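Local structure of glycoside hydrolase family 88 protein (Bacteroides vulgatus, 4Q88) at residues Ile178-Glu183 with Ile237-Thr242; Val184-Arg189 with Arg210-Ala215; Lys245-Cys250 with Tyr280-Gly285. The protein is of uncertain function but is probably a glycoside hydrolase of family 88. All coordinates share one frame; numbering follows the deposited sequence.

Overall arrangement
Contact 1 lies at the surface, its three touching residues all partly exposed and its centre about 17 Å from the centre of the chain. Contacts 2 and 3 are buried, with centres about 11 Å and 14 Å from that point. Contacts 1 and 2 share the small antiparallel sheet of strands 180-181 and 186-187, whereas contacts 1 and 3 both draw on helix 233-249. Chemistry follows place: a guanidinium lies over a tyrosine ring at the surface, a buried carboxylate accepts a backbone N-H in contact 2, and hydrocarbon meets a phenyl ring in contact 3. Ser-246 OG links contacts 2 and 3 through Val-184 O.

Contact 1 (Ile178-Glu183 with Ile237-Thr242); sequences IMYDRE and ITRFQT
Tyr-180, the first residue to leave helical backbone angles after helix 163-179, faces Arg-239 and Thr-242, which lie three residues apart on helix 233-249. Segment 178-183 passes from a helix end through a short, weakly bonded strand into a loop or turn, while 237-242 is helical throughout. The Tyr-180 CB is directed at that helix, and with CG anti to the backbone N (chi1 -177°) the ring extends across to it.

The guanidinium of Arg-239 lies flat over one ring face. The two planes differ by 13°, and the Arg-239 CZ atom stands 3.7 Å from the Tyr-180 ring centroid, 14° off the ring normal, which meets the geometry of a cation-pi stack. The overlap is displaced: Arg-239 NE comes to 3.4 Å from Tyr-180 CZ, and Arg-239 NH2 lies 3.6 Å from Tyr-180 CE2. Arg-239 reaches this position because its chain bends at both chi2 and chi3. Its NH1 is held by a salt bridge to Asp-176 and a hydrogen bond to Tyr-187 OH, which should restrain rotation of the guanidinium over the ring. At the phenol end, Thr-242 CG2 makes a looser contact, 4.1 Å from Tyr-180 OH. The Thr-242 hydroxyl turns inward to its own helix: OG1 donates to Thr-238 O at 2.8 Å, from the carbonyl face opposite that used by Thr-242 N.

Phe-219 of helix 209-225 touches Arg-239, and the Tyr-180 ring meets that of Tyr-187, setting the stack between helix 233-249 and the paired strands 180-181 and 186-187.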
loop_
_atom_site.group_PDB
_atom_site.type_symbol
_atom_site.label_atom_id
_atom_site.label_comp_id
_atom_site.label_asym_id
_atom_site.label_seq_id
_atom_site.Cartn_x
_atom_site.Cartn_y
_atom_site.Cartn_z
ATOM N N ILE A 178 -16.137 -9.682 5.270
ATOM C CA ILE A 178 -16.815 -9.122 4.108
ATOM C C ILE A 178 -16.167 -9.581 2.770
ATOM O O ILE A 178 -16.869 -9.825 1.769
ATOM C CB ILE A 178 -16.845 -7.557 4.171
ATOM C CG1 ILE A 178 -17.508 -7.006 5.446
ATOM C CG2 ILE A 178 -17.591 -7.011 2.937
ATOM C CD1 ILE A 178 -17.096 -5.553 5.707
HETATM N N MSE A 179 -14.840 -9.650 2.735
HETATM C CA MSE A 179 -14.055 -9.665 1.457
HETATM C C MSE A 179 -13.106 -10.834 1.251
HETATM O O MSE A 179 -12.659 -11.063 0.109
HETATM C CB MSE A 179 -13.221 -8.389 1.399
HETATM C CG MSE A 179 -14.078 -7.245 1.012
HETATM SE SE MSE A 179 -13.143 -5.560 1.420
HETATM C CE MSE A 179 -14.015 -5.278 3.127
ATOM N N TYR A 180 -12.692 -11.526 2.326
ATOM C CA TYR A 180 -11.681 -12.545 2.179
ATOM C C TYR A 180 -12.270 -13.842 1.650
ATOM O O TYR A 180 -13.229 -14.365 2.243
ATOM C CB TYR A 180 -10.895 -12.766 3.495
ATOM C CG TYR A 180 -9.784 -13.790 3.322
ATOM C CD1 TYR A 180 -8.649 -13.509 2.512
ATOM C CD2 TYR A 180 -9.862 -15.035 3.904
ATOM C CE1 TYR A 180 -7.660 -14.459 2.324
ATOM C CE2 TYR A 180 -8.854 -15.956 3.759
ATOM C CZ TYR A 180 -7.758 -15.668 2.961
ATOM O OH TYR A 180 -6.788 -16.643 2.835
ATOM N N ASP A 181 -11.757 -14.347 0.536
ATOM C CA ASP A 181 -12.263 -15.609 -0.020
ATOM C C ASP A 181 -11.319 -16.717 0.516
ATOM O O ASP A 181 -10.200 -16.811 0.101
ATOM C CB ASP A 181 -12.315 -15.597 -1.533
ATOM C CG ASP A 181 -12.940 -16.848 -2.116
ATOM O OD1 ASP A 181 -12.558 -17.932 -1.690
ATOM O OD2 ASP A 181 -13.756 -16.758 -3.050
ATOM N N ARG A 182 -11.829 -17.540 1.440
ATOM C CA ARG A 182 -10.978 -18.535 2.123
ATOM C C ARG A 182 -10.489 -19.627 1.195
ATOM O O ARG A 182 -9.450 -20.240 1.437
ATOM C CB ARG A 182 -11.773 -19.228 3.285
ATOM C CG ARG A 182 -12.108 -18.324 4.411
ATOM C CD ARG A 182 -12.979 -19.031 5.463
ATOM N NE ARG A 182 -14.360 -19.243 4.975
ATOM C CZ ARG A 182 -15.352 -18.350 5.113
ATOM N NH1 ARG A 182 -15.149 -17.184 5.739
ATOM N NH2 ARG A 182 -16.554 -18.612 4.637
ATOM N N GLU A 183 -11.271 -19.922 0.154
ATOM C CA GLU A 183 -10.925 -20.943 -0.752
ATOM C C GLU A 183 -9.741 -20.496 -1.653
ATOM O O GLU A 183 -8.877 -21.303 -1.935
ATOM C CB GLU A 183 -12.107 -21.271 -1.677
ATOM C CG GLU A 183 -11.826 -22.411 -2.613
ATOM C CD GLU A 183 -11.356 -21.956 -3.977
ATOM O OE1 GLU A 183 -12.010 -21.049 -4.610
ATOM O OE2 GLU A 183 -10.383 -22.569 -4.416
ATOM N N ILE A 237 1.365 -13.876 9.552
ATOM C CA ILE A 237 2.321 -14.633 8.743
ATOM C C ILE A 237 1.625 -15.670 7.853
ATOM O O ILE A 237 1.932 -15.796 6.656
ATOM C CB ILE A 237 3.409 -15.310 9.621
ATOM C CG1 ILE A 237 4.282 -14.229 10.189
ATOM C CG2 ILE A 237 4.244 -16.281 8.803
ATOM C CD1 ILE A 237 5.217 -14.699 11.299
ATOM N N THR A 238 0.662 -16.389 8.411
ATOM C CA THR A 238 -0.048 -17.391 7.660
ATOM C C THR A 238 -0.844 -16.749 6.519
ATOM O O THR A 238 -0.793 -17.264 5.402
ATOM C CB THR A 238 -1.012 -18.166 8.554
ATOM O OG1 THR A 238 -0.242 -18.968 9.445
ATOM C CG2 THR A 238 -1.879 -19.056 7.736
ATOM N N ARG A 239 -1.453 -15.606 6.793
ATOM C CA ARG A 239 -2.204 -14.916 5.753
ATOM C C ARG A 239 -1.242 -14.447 4.662
ATOM O O ARG A 239 -1.529 -14.625 3.461
ATOM C CB ARG A 239 -3.035 -13.779 6.316
ATOM C CG ARG A 239 -3.791 -12.969 5.278
ATOM C CD ARG A 239 -4.810 -13.765 4.505
ATOM N NE ARG A 239 -5.618 -14.621 5.364
ATOM C CZ ARG A 239 -6.620 -14.218 6.134
ATOM N NH1 ARG A 239 -7.049 -12.974 6.094
ATOM N NH2 ARG A 239 -7.270 -15.104 6.872
ATOM N N PHE A 240 -0.127 -13.838 5.059
ATOM C CA PHE A 240 0.871 -13.383 4.083
ATOM C C PHE A 240 1.406 -14.513 3.203
ATOM O O PHE A 240 1.525 -14.369 1.981
ATOM C CB PHE A 240 2.003 -12.697 4.848
ATOM C CG PHE A 240 3.099 -12.191 3.980
ATOM C CD1 PHE A 240 2.934 -11.036 3.219
ATOM C CD2 PHE A 240 4.333 -12.791 4.021
ATOM C CE1 PHE A 240 3.976 -10.511 2.458
ATOM C CE2 PHE A 240 5.380 -12.280 3.237
ATOM C CZ PHE A 240 5.189 -11.151 2.456
ATOM N N GLN A 241 1.766 -15.631 3.818
ATOM C CA GLN A 241 2.293 -16.758 3.072
ATOM C C GLN A 241 1.263 -17.367 2.118
ATOM O O GLN A 241 1.607 -17.770 0.998
ATOM C CB GLN A 241 2.832 -17.812 4.015
ATOM C CG GLN A 241 4.091 -17.333 4.719
ATOM C CD GLN A 241 4.522 -18.291 5.823
ATOM O OE1 GLN A 241 3.663 -18.986 6.471
ATOM N NE2 GLN A 241 5.820 -18.299 6.107
ATOM N N THR A 242 0.016 -17.468 2.576
ATOM C CA THR A 242 -1.056 -17.985 1.696
ATOM C C THR A 242 -1.350 -17.074 0.542
ATOM O O THR A 242 -1.530 -17.528 -0.597
ATOM C CB THR A 242 -2.311 -18.162 2.521
ATOM O OG1 THR A 242 -2.050 -19.053 3.614
ATOM C CG2 THR A 242 -3.433 -18.710 1.683
#

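Contact 2 (Val184-Arg189 with Arg210-Ala215); sequences VGLYYR and RGDGWA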
loop_
_atom_site.group_PDB
_atom_site.type_symbol
_atom_site.label_atom_id
_atom_site.label_comp_id
_atom_site.label_asym_id
_atom_site.label_seq_id
_atom_site.Cartn_x
_atom_site.Cartn_y
_atom_site.Cartn_z
ATOM N N VAL A 184 -9.746 -19.240 -2.067
ATOM C CA VAL A 184 -8.791 -18.738 -3.034
ATOM C C VAL A 184 -7.551 -18.143 -2.361
ATOM O O VAL A 184 -6.449 -18.219 -2.898
ATOM C CB VAL A 184 -9.417 -17.670 -3.929
ATOM C CG1 VAL A 184 -8.378 -17.142 -4.905
ATOM C CG2 VAL A 184 -10.584 -18.279 -4.696
ATOM N N GLY A 185 -7.743 -17.540 -1.225
ATOM C CA GLY A 185 -6.643 -16.836 -0.533
ATOM C C GLY A 185 -6.447 -15.432 -1.036
ATOM O O GLY A 185 -5.322 -14.907 -0.965
ATOM N N LEU A 186 -7.522 -14.810 -1.551
ATOM C CA LEU A 186 -7.468 -13.425 -2.020
ATOM C C LEU A 186 -8.691 -12.679 -1.531
ATOM O O LEU A 186 -9.686 -13.310 -1.143
ATOM C CB LEU A 186 -7.405 -13.383 -3.566
ATOM C CG LEU A 186 -6.196 -14.016 -4.256
ATOM C CD1 LEU A 186 -6.422 -14.031 -5.766
ATOM C CD2 LEU A 186 -4.944 -13.233 -3.935
ATOM N N TYR A 187 -8.586 -11.346 -1.539
ATOM C CA TYR A 187 -9.619 -10.432 -1.150
ATOM C C TYR A 187 -10.366 -9.867 -2.364
ATOM O O TYR A 187 -9.740 -9.423 -3.364
ATOM C CB TYR A 187 -9.065 -9.210 -0.425
ATOM C CG TYR A 187 -8.525 -9.520 0.955
ATOM C CD1 TYR A 187 -7.223 -9.897 1.138
ATOM C CD2 TYR A 187 -9.327 -9.387 2.060
ATOM C CE1 TYR A 187 -6.745 -10.182 2.415
ATOM C CE2 TYR A 187 -8.871 -9.617 3.329
ATOM C CZ TYR A 187 -7.579 -10.028 3.503
ATOM O OH TYR A 187 -7.135 -10.303 4.776
ATOM N N TYR A 188 -11.699 -9.847 -2.253
ATOM C CA TYR A 188 -12.558 -9.028 -3.104
ATOM C C TYR A 188 -12.372 -7.572 -2.678
ATOM O O TYR A 188 -12.039 -7.273 -1.508
ATOM C CB TYR A 188 -14.030 -9.397 -2.956
ATOM C CG TYR A 188 -14.315 -10.831 -3.374
ATOM C CD1 TYR A 188 -14.371 -11.175 -4.739
ATOM C CD2 TYR A 188 -14.538 -11.823 -2.446
ATOM C CE1 TYR A 188 -14.601 -12.487 -5.142
ATOM C CE2 TYR A 188 -14.780 -13.141 -2.844
ATOM C CZ TYR A 188 -14.821 -13.456 -4.197
ATOM O OH TYR A 188 -15.053 -14.783 -4.596
ATOM N N ARG A 189 -12.559 -6.680 -3.623
ATOM C CA ARG A 189 -12.254 -5.287 -3.312
ATOM C C ARG A 189 -13.225 -4.569 -2.373
ATOM O O ARG A 189 -12.822 -3.630 -1.710
ATOM C CB ARG A 189 -11.949 -4.482 -4.536
ATOM C CG ARG A 189 -13.140 -4.048 -5.332
ATOM C CD ARG A 189 -12.743 -3.141 -6.482
ATOM N NE ARG A 189 -12.389 -1.760 -6.093
ATOM C CZ ARG A 189 -12.204 -0.782 -6.980
ATOM N NH1 ARG A 189 -12.364 -1.030 -8.297
ATOM N NH2 ARG A 189 -11.860 0.442 -6.583
ATOM N N ARG A 210 -4.953 -4.215 -7.874
ATOM C CA ARG A 210 -4.399 -3.177 -6.968
ATOM C C ARG A 210 -4.973 -3.415 -5.555
ATOM O O ARG A 210 -4.250 -3.263 -4.561
ATOM C CB ARG A 210 -4.689 -1.756 -7.487
ATOM C CG ARG A 210 -4.410 -0.769 -6.433
ATOM C CD ARG A 210 -4.152 0.625 -6.956
ATOM N NE ARG A 210 -5.319 1.318 -7.475
ATOM C CZ ARG A 210 -5.414 1.833 -8.700
ATOM N NH1 ARG A 210 -6.512 2.539 -9.035
ATOM N NH2 ARG A 210 -4.455 1.670 -9.587
ATOM N N GLY A 211 -6.219 -3.865 -5.439
ATOM C CA GLY A 211 -6.841 -4.164 -4.118
ATOM C C GLY A 211 -6.023 -5.201 -3.332
ATOM O O GLY A 211 -5.673 -5.020 -2.145
ATOM N N ASP A 212 -5.760 -6.329 -3.960
ATOM C CA ASP A 212 -4.950 -7.354 -3.359
ATOM C C ASP A 212 -3.504 -6.942 -3.185
ATOM O O ASP A 212 -2.861 -7.362 -2.167
ATOM C CB ASP A 212 -5.083 -8.695 -4.049
ATOM C CG ASP A 212 -6.356 -9.384 -3.679
ATOM O OD1 ASP A 212 -6.373 -9.954 -2.594
ATOM O OD2 ASP A 212 -7.397 -9.216 -4.401
ATOM N N GLY A 213 -3.001 -6.087 -4.062
ATOM C CA GLY A 213 -1.672 -5.469 -3.839
ATOM C C GLY A 213 -1.622 -4.680 -2.546
ATOM O O GLY A 213 -0.679 -4.811 -1.757
ATOM N N TRP A 214 -2.634 -3.829 -2.339
ATOM C CA TRP A 214 -2.684 -3.060 -1.090
ATOM C C TRP A 214 -2.624 -4.019 0.119
ATOM O O TRP A 214 -1.825 -3.829 1.065
ATOM C CB TRP A 214 -3.968 -2.222 -1.006
ATOM C CG TRP A 214 -4.092 -1.050 -1.925
ATOM C CD1 TRP A 214 -5.188 -0.753 -2.690
ATOM C CD2 TRP A 214 -3.153 0.022 -2.158
ATOM N NE1 TRP A 214 -4.993 0.412 -3.334
ATOM C CE2 TRP A 214 -3.737 0.879 -3.084
ATOM C CE3 TRP A 214 -1.872 0.314 -1.707
ATOM C CZ2 TRP A 214 -3.104 2.012 -3.544
ATOM C CZ3 TRP A 214 -1.241 1.446 -2.197
ATOM C CH2 TRP A 214 -1.867 2.278 -3.081
ATOM N N ALA A 215 -3.426 -5.090 0.084
ATOM C CA ALA A 215 -3.506 -5.998 1.196
ATOM C C ALA A 215 -2.182 -6.719 1.453
ATOM O O ALA A 215 -1.703 -6.786 2.605
ATOM C CB ALA A 215 -4.637 -7.037 0.989
#
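Tyr-187 and Asp-212 bring their backbones together, CA to CA 6.0 Å, and the polar part of the contact is a carboxyl group set against the backbone N and O of one residue, Tyr-187. Tyr-187 N donates to Asp-212 OD1 at 2.8 Å with an N-H...O angle of 167°, a nearly straight bond that uses the syn lone pair. The other carboxylate oxygen, Asp-212 OD2, lies 2.6 Å from Tyr-187 O. With CG anti to its carbonyl carbon (chi1 -77°), the Asp-212 side chain projects from helix 209-225 toward strand 186-187. That strand pairs antiparallel with 180-181; the two form a small sheet in an otherwise largely helical chain, consistent with the (alpha/alpha)6 barrel of glycoside hydrolase family 88.

Van der Waals contacts flank Asp-212 OD1. This oxygen also lies at the edge of the Tyr-187 ring, in its plane, 3.8 Å from CD1, while Leu-186 CB packs 3.7 Å from the same OD1, the two side chains crossing at roughly a right angle.

The purely apolar contact is Ala-215 CB, 3.9 Å from Tyr-187 CD1. At the far end of that ring, Tyr-187 OH is hydrogen-bonded to Asp-176, and Leu-145 of helix 144-159 touches both Tyr-187 and Ala-215.

Contact 3 (Lys245-Cys250 with Tyr280-Gly285); sequences KSIAAC and YGFLWG
Phe-282 points its ring from helix 272-287 at Ile-247 and Ala-248 of helix 233-249, in a helix-to-helix packing contact within what family membership and the helical content indicate is an (alpha/alpha)6 barrel. The ring tip does the touching. Ile-247 CG2 lies 3.6 Å from Phe-282 CZ and 3.7 Å from Phe-282 CE2, so this methyl branch spans one bond of the ring, approaching it obliquely. The placement follows from the Ile-247 torsion: CG2 is anti to the backbone N while CG1 (chi1 -65°) lies beside that nitrogen, leaving the methyl on the phenylalanine side.

Ala-248 meets the same ring atom from another direction. Its backbone N sits near the ring plane at the edge, 3.8 Å from Phe-282 CZ, and its CB is a looser neighbour of that carbon at 4.2 Å. The single aromatic side chain bridges a wide backbone gap, since the nearest CA atoms, those of Ala-248 and Phe-282, are 9.1 Å apart. Phe-282 can reach across because its CB is directed at the opposite helix and its CG lies anti to the carbonyl carbon (chi1 -78°).

Residues outside the two segments complete the surroundings of the ring. Phe-216 of helix 209-225 meets Phe-282 edge-to-face and also touches Ile-247, while Ile-299 and Val-300 of helix 293-311 pack against Phe-282. From the same helix, Tyr-296 touches Ala-248. Trp-257, in a loop, both contacts Phe-282 and holds the backbone of the facing helix: Ile-247 O accepts a hydrogen bond from Trp-257 NE1 as well as one from Cys-250 N, the latter 3.0 Å long.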
loop_
_atom_site.group_PDB
_atom_site.type_symbol
_atom_site.label_atom_id
_atom_site.label_comp_id
_atom_site.label_asym_id
_atom_site.label_seq_id
_atom_site.Cartn_x
_atom_site.Cartn_y
_atom_site.Cartn_z
ATOM N N LYS A 245 1.325 -17.399 -2.204
ATOM C CA LYS A 245 1.144 -18.543 -3.053
ATOM C C LYS A 245 -0.008 -18.261 -4.105
ATOM O O LYS A 245 0.139 -18.592 -5.322
ATOM C CB LYS A 245 0.817 -19.752 -2.223
ATOM C CG LYS A 245 0.804 -21.021 -3.037
ATOM C CD LYS A 245 0.814 -22.267 -2.169
ATOM C CE LYS A 245 0.933 -23.502 -3.056
ATOM N NZ LYS A 245 0.716 -24.747 -2.261
ATOM N N SER A 246 -1.136 -17.722 -3.639
ATOM C CA SER A 246 -2.257 -17.448 -4.556
ATOM C C SER A 246 -1.917 -16.384 -5.599
ATOM O O SER A 246 -2.327 -16.455 -6.818
ATOM C CB SER A 246 -3.465 -17.063 -3.743
ATOM O OG SER A 246 -3.800 -18.123 -2.877
ATOM N N ILE A 247 -1.209 -15.370 -5.141
ATOM C CA ILE A 247 -0.780 -14.294 -6.047
ATOM C C ILE A 247 0.218 -14.873 -7.075
ATOM O O ILE A 247 0.132 -14.605 -8.282
ATOM C CB ILE A 247 -0.203 -13.112 -5.276
ATOM C CG1 ILE A 247 -1.271 -12.435 -4.412
ATOM C CG2 ILE A 247 0.482 -12.158 -6.223
ATOM C CD1 ILE A 247 -0.672 -11.553 -3.323
ATOM N N ALA A 248 1.217 -15.615 -6.607
ATOM C CA ALA A 248 2.186 -16.176 -7.536
ATOM C C ALA A 248 1.543 -16.977 -8.696
ATOM O O ALA A 248 1.919 -16.842 -9.892
ATOM C CB ALA A 248 3.212 -17.013 -6.792
ATOM N N ALA A 249 0.528 -17.738 -8.335
ATOM C CA ALA A 249 -0.161 -18.626 -9.227
ATOM C C ALA A 249 -0.901 -17.876 -10.304
ATOM O O ALA A 249 -1.218 -18.477 -11.356
ATOM C CB ALA A 249 -1.136 -19.511 -8.440
ATOM N N CYS A 250 -1.188 -16.588 -10.136
ATOM C CA CYS A 250 -1.904 -15.911 -11.223
ATOM C C CYS A 250 -1.081 -14.815 -11.937
ATOM O O CYS A 250 -1.624 -14.009 -12.693
ATOM C CB CYS A 250 -3.254 -15.403 -10.760
ATOM S SG CYS A 250 -3.178 -14.270 -9.390
ATOM N N TYR A 280 6.922 -5.675 -4.212
ATOM C CA TYR A 280 7.384 -5.261 -2.893
ATOM C C TYR A 280 7.173 -6.340 -1.882
ATOM O O TYR A 280 8.088 -6.733 -1.104
ATOM C CB TYR A 280 6.683 -3.953 -2.431
ATOM C CG TYR A 280 6.952 -3.635 -0.975
ATOM C CD1 TYR A 280 8.248 -3.284 -0.542
ATOM C CD2 TYR A 280 5.959 -3.766 -0.009
ATOM C CE1 TYR A 280 8.509 -3.040 0.813
ATOM C CE2 TYR A 280 6.241 -3.522 1.361
ATOM C CZ TYR A 280 7.492 -3.148 1.747
ATOM O OH TYR A 280 7.758 -2.922 3.070
ATOM N N GLY A 281 5.968 -6.881 -1.851
ATOM C CA GLY A 281 5.640 -7.874 -0.842
ATOM C C GLY A 281 6.470 -9.150 -0.989
ATOM O O GLY A 281 6.962 -9.702 0.027
ATOM N N PHE A 282 6.687 -9.592 -2.224
ATOM C CA PHE A 282 7.446 -10.824 -2.450
ATOM C C PHE A 282 8.927 -10.597 -2.061
ATOM O O PHE A 282 9.526 -11.396 -1.383
ATOM C CB PHE A 282 7.375 -11.232 -3.919
ATOM C CG PHE A 282 6.066 -11.900 -4.315
ATOM C CD1 PHE A 282 5.732 -13.102 -3.779
ATOM C CD2 PHE A 282 5.255 -11.363 -5.275
ATOM C CE1 PHE A 282 4.583 -13.772 -4.150
ATOM C CE2 PHE A 282 4.115 -12.047 -5.679
ATOM C CZ PHE A 282 3.768 -13.227 -5.092
ATOM N N LEU A 283 9.479 -9.469 -2.490
ATOM C CA LEU A 283 10.894 -9.162 -2.163
ATOM C C LEU A 283 11.058 -9.063 -0.632
ATOM O O LEU A 283 12.007 -9.633 -0.075
ATOM C CB LEU A 283 11.320 -7.889 -2.864
ATOM C CG LEU A 283 11.516 -7.978 -4.370
ATOM C CD1 LEU A 283 11.558 -6.554 -4.913
ATOM C CD2 LEU A 283 12.771 -8.792 -4.735
ATOM N N TRP A 284 10.167 -8.334 0.046
ATOM C CA TRP A 284 10.221 -8.194 1.520
ATOM C C TRP A 284 10.158 -9.584 2.198
ATOM O O TRP A 284 10.971 -9.926 3.101
ATOM C CB TRP A 284 9.109 -7.259 2.061
ATOM C CG TRP A 284 9.267 -7.091 3.510
ATOM C CD1 TRP A 284 10.082 -6.200 4.135
ATOM C CD2 TRP A 284 8.699 -7.910 4.531
ATOM N NE1 TRP A 284 10.019 -6.375 5.494
ATOM C CE2 TRP A 284 9.236 -7.467 5.757
ATOM C CE3 TRP A 284 7.856 -9.039 4.522
ATOM C CZ2 TRP A 284 8.904 -8.060 6.971
ATOM C CZ3 TRP A 284 7.512 -9.616 5.759
ATOM C CH2 TRP A 284 8.054 -9.136 6.936
ATOM N N GLY A 285 9.195 -10.386 1.746
ATOM C CA GLY A 285 9.018 -11.749 2.265
ATOM C C GLY A 285 10.244 -12.640 2.102
ATOM O O GLY A 285 10.605 -13.357 3.017
#